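Local coordinates for protein peroxiredoxin 6 (Arenicola marina, PDB 2V2G) that acts as a peroxiredoxin, an antioxidant enzyme that probably uses thiols to reduce hydrogen peroxide and organic hydroperoxides to water and alcohols, at the interface of chains A and B. Coordinates in Å, arbitrary orientation; residue numbers count along the deposited sequence, not the author numbering. Chains: chain A/B, Peroxiredoxin 6.

Contact 1: the interface of chains A and B. Residues chain A 43-44, 46-47; chain B 184-185, 212-214.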
# COMPACT_ATOMS: atom_id res chain seq x y z
N PRO A 43 -1.41 19.01 9.44
CA PRO A 43 0.06 19.02 9.22
C PRO A 43 0.59 17.90 8.34
O PRO A 43 1.34 18.16 7.38
CB PRO A 43 0.65 19.00 10.65
CG PRO A 43 -0.45 18.45 11.51
CD PRO A 43 -1.75 18.91 10.88
N VAL A 44 0.31 16.65 8.67
CA VAL A 44 0.82 15.53 7.79
C VAL A 44 0.35 15.69 6.35
O VAL A 44 1.11 15.51 5.43
CB VAL A 44 0.48 14.11 8.36
CG1 VAL A 44 0.73 12.98 7.31
CG2 VAL A 44 1.28 13.92 9.71
N THR A 46 -0.35 18.31 4.81
CA THR A 46 0.43 19.40 4.16
C THR A 46 1.77 18.87 3.71
O THR A 46 2.21 19.11 2.56
CB THR A 46 0.57 20.65 5.06
OG1 THR A 46 -0.70 21.05 5.55
CG2 THR A 46 1.15 21.91 4.30
N THR A 47 2.48 18.14 4.58
CA THR A 47 3.74 17.50 4.15
C THR A 47 3.58 16.57 2.93
O THR A 47 4.47 16.48 2.09
CB THR A 47 4.46 16.72 5.31
OG1 THR A 47 3.78 15.50 5.61
CG2 THR A 47 4.56 17.62 6.57
N MET B 184 4.59 15.15 13.67
CA MET B 184 3.67 16.25 13.72
C MET B 184 2.74 16.11 14.90
O MET B 184 2.22 15.03 15.17
CB MET B 184 2.79 16.28 12.50
CG MET B 184 3.50 16.25 11.14
SD MET B 184 4.93 17.30 10.94
CE MET B 184 4.17 18.82 11.08
N VAL B 185 2.50 17.21 15.59
CA VAL B 185 1.55 17.21 16.67
C VAL B 185 0.12 17.21 16.07
O VAL B 185 -0.18 18.00 15.15
CB VAL B 185 1.77 18.43 17.61
CG1 VAL B 185 0.70 18.46 18.69
CG2 VAL B 185 3.18 18.38 18.21
N TYR B 212 -1.50 25.21 12.72
CA TYR B 212 -1.53 23.74 12.69
C TYR B 212 -0.23 23.03 12.28
O TYR B 212 -0.11 21.83 12.50
CB TYR B 212 -2.65 23.27 11.73
CG TYR B 212 -2.36 23.61 10.29
CD1 TYR B 212 -1.61 22.74 9.51
CD2 TYR B 212 -2.85 24.76 9.70
CE1 TYR B 212 -1.33 23.02 8.21
CE2 TYR B 212 -2.57 25.06 8.40
CZ TYR B 212 -1.81 24.15 7.64
OH TYR B 212 -1.52 24.41 6.34
N LEU B 213 0.74 23.75 11.72
CA LEU B 213 1.94 23.05 11.21
C LEU B 213 2.93 22.96 12.37
O LEU B 213 3.81 23.80 12.52
CB LEU B 213 2.49 23.75 9.97
CG LEU B 213 3.44 22.93 9.08
CD1 LEU B 213 2.68 21.78 8.40
CD2 LEU B 213 4.11 23.74 8.01
N ARG B 214 2.76 21.92 13.21
CA ARG B 214 3.47 21.84 14.48
C ARG B 214 4.28 20.55 14.53
O ARG B 214 3.73 19.44 14.40
CB ARG B 214 2.46 21.87 15.62
CG ARG B 214 1.60 23.16 15.70
CD ARG B 214 0.68 23.21 16.89
NE ARG B 214 -0.30 22.13 16.91
CZ ARG B 214 -1.10 21.89 17.94
NH1 ARG B 214 -1.04 22.64 19.02
NH2 ARG B 214 -1.95 20.88 17.89
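The first turn of helix 43-54 of chain A, which carries the peroxidatic position of the peroxiredoxin active site, packs through A:Pro43 against B:Met184, B:Tyr212 and B:Leu213. This position holds the engineered serine A:Ser45 instead of the cysteine. The partner's contribution is its strand 183-185 and the loop residues 212-213, from the C-terminal part of the chain. A:Pro43 is the main residue buried on the chain A side. The ring carbon CB of A:Pro43 lies 3.5 Å from the backbone O of B:Tyr212, and CG and CD of the proline meet that same oxygen. On another side of the proline, CB touches the terminal methyl CE of B:Met184 at 3.6 Å. B:Met184 is bent at chi2 (-44°) and again at chi3 (-65°), which folds CE back to the proline while CG faces A:Val44. The CG2 branch of A:Val44 meets B:Met184 CG at 3.5 Å. The methyl CD1 of B:Leu213 comes up to the backbone, 3.9 Å from A:Pro43 CA. Beyond the proline, the B:Tyr212 ring passes the helix start with CD1 3.7 Å from the backbone N of A:Pro43. Farther along the ring, CE1 lies 3.4 Å from the hydroxyl OG1 of A:Thr46, the two side chains meeting at about a right angle. With chi1 at -51°, A:Thr46 points OG1 toward the tyrosine, and its CG2 methyl approaches the phenol OH less closely. Replacing B:Tyr212 with an alanine would probably leave A:Thr46 OG1 without its ring neighbour and open a gap beside A:Pro43 N and CD, although the backbone oxygen would remain. Within the helix, A:Thr47 OG1 donates a hydrogen bond of 2.7 Å to the backbone O of A:Val44, in the carbonyl plane and on a lone pair.

Contact 2: the interface of chains A and B. Residues chain A 185, 187, 212; chain B 41-43.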
# COMPACT_ATOMS: atom_id res chain seq x y z
N VAL A 185 11.05 -13.88 -14.91
CA VAL A 185 10.27 -14.31 -16.09
C VAL A 185 8.99 -14.96 -15.53
O VAL A 185 9.05 -15.78 -14.62
CB VAL A 185 11.03 -15.31 -16.93
CG1 VAL A 185 10.16 -15.78 -18.11
CG2 VAL A 185 12.30 -14.66 -17.48
N PRO A 187 5.71 -17.31 -15.00
CA PRO A 187 5.55 -18.76 -15.24
C PRO A 187 5.00 -19.14 -16.63
O PRO A 187 5.40 -20.20 -17.19
CB PRO A 187 4.54 -19.16 -14.16
CG PRO A 187 4.74 -18.18 -13.09
CD PRO A 187 5.05 -16.90 -13.74
N TYR A 212 10.83 -22.86 -12.10
CA TYR A 212 10.09 -21.61 -12.10
C TYR A 212 10.91 -20.38 -11.66
O TYR A 212 10.49 -19.24 -11.84
CB TYR A 212 8.86 -21.75 -11.22
CG TYR A 212 9.19 -21.94 -9.75
CD1 TYR A 212 9.42 -20.83 -8.92
CD2 TYR A 212 9.27 -23.21 -9.21
CE1 TYR A 212 9.72 -20.99 -7.60
CE2 TYR A 212 9.59 -23.40 -7.86
CZ TYR A 212 9.83 -22.26 -7.09
OH TYR A 212 10.11 -22.40 -5.77
N PHE B 41 5.14 -21.98 -5.72
CA PHE B 41 6.00 -22.36 -6.84
C PHE B 41 5.99 -21.32 -7.96
O PHE B 41 6.02 -21.65 -9.18
CB PHE B 41 5.64 -23.74 -7.39
CG PHE B 41 5.62 -24.81 -6.37
CD1 PHE B 41 6.80 -25.27 -5.81
CD2 PHE B 41 4.43 -25.44 -6.04
CE1 PHE B 41 6.81 -26.32 -4.88
CE2 PHE B 41 4.42 -26.48 -5.07
CZ PHE B 41 5.62 -26.94 -4.53
N THR B 42 5.93 -20.05 -7.57
CA THR B 42 6.13 -18.94 -8.50
C THR B 42 7.23 -17.99 -8.02
O THR B 42 7.46 -17.88 -6.78
CB THR B 42 4.82 -18.16 -8.72
OG1 THR B 42 4.39 -17.56 -7.49
CG2 THR B 42 3.69 -19.07 -9.35
N PRO B 43 7.97 -17.34 -8.96
CA PRO B 43 9.28 -16.69 -8.60
C PRO B 43 9.19 -15.46 -7.71
O PRO B 43 9.92 -15.41 -6.67
CB PRO B 43 9.95 -16.41 -9.92
CG PRO B 43 8.87 -16.40 -10.93
CD PRO B 43 7.78 -17.34 -10.44
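This is part of a two-fold interface between identical chains, where the loop entering the active-site helix of chain B packs against the C-terminal part of chain A, with the A:Tyr212 ring lying over the backbone of B:Phe41. The contact ties the two subunits of the deposited dimer together beside the catalytic motif. B:Phe41 and B:Thr42 belong to the conserved PxxxTxxC segment of peroxiredoxins. The carbonyl oxygen O of B:Phe41 sits against one face of the tyrosine ring, nearest to A:Tyr212 CG at 3.2 Å and offset toward the rim. B:Phe41 has a left-handed backbone conformation. Its CA comes within 3.8 Å of A:Tyr212 CZ, so its backbone follows the ring from CG toward the phenol end. The phenylalanine ring does not stack on the tyrosine. It takes A:Tyr212 CE2 at its edge, in plane, with CD1 of B:Phe41 3.9 Å away. With CG between the backbone N and the carbonyl carbon (chi1 66°), the A:Tyr212 ring is carried to the loop, and chi2 at 85° turns its face to the B:Phe41 oxygen. B:Thr42 CA also packs on the ring, 3.8 Å from A:Tyr212 CD1. The threonine side chain serves a different neighbour: its methyl CG2 meets A:Pro187 CG at 4.0 Å, the two side chains crossing obliquely.

Contact 1 and contact 2 are about 44 Å apart between the centres of their C-alpha atoms, near opposite ends of the dimer. They sample twin regions with the chains exchanged: A:Pro43, B:Val185 and B:Tyr212 of contact 1 recur as B:Pro43, A:Val185 and A:Tyr212 in contact 2. Contact 1 shows more of the helix start, contact 2 more of the loop leading into it. Contact 1 borders the helix start holding A:Ser45, its centre about 37 Å from B:Ser45. Contact 2 borders that holding B:Ser45, its centre about 39 Å from A:Ser45. Each contact therefore probably supports the site of the chain supplying the helix.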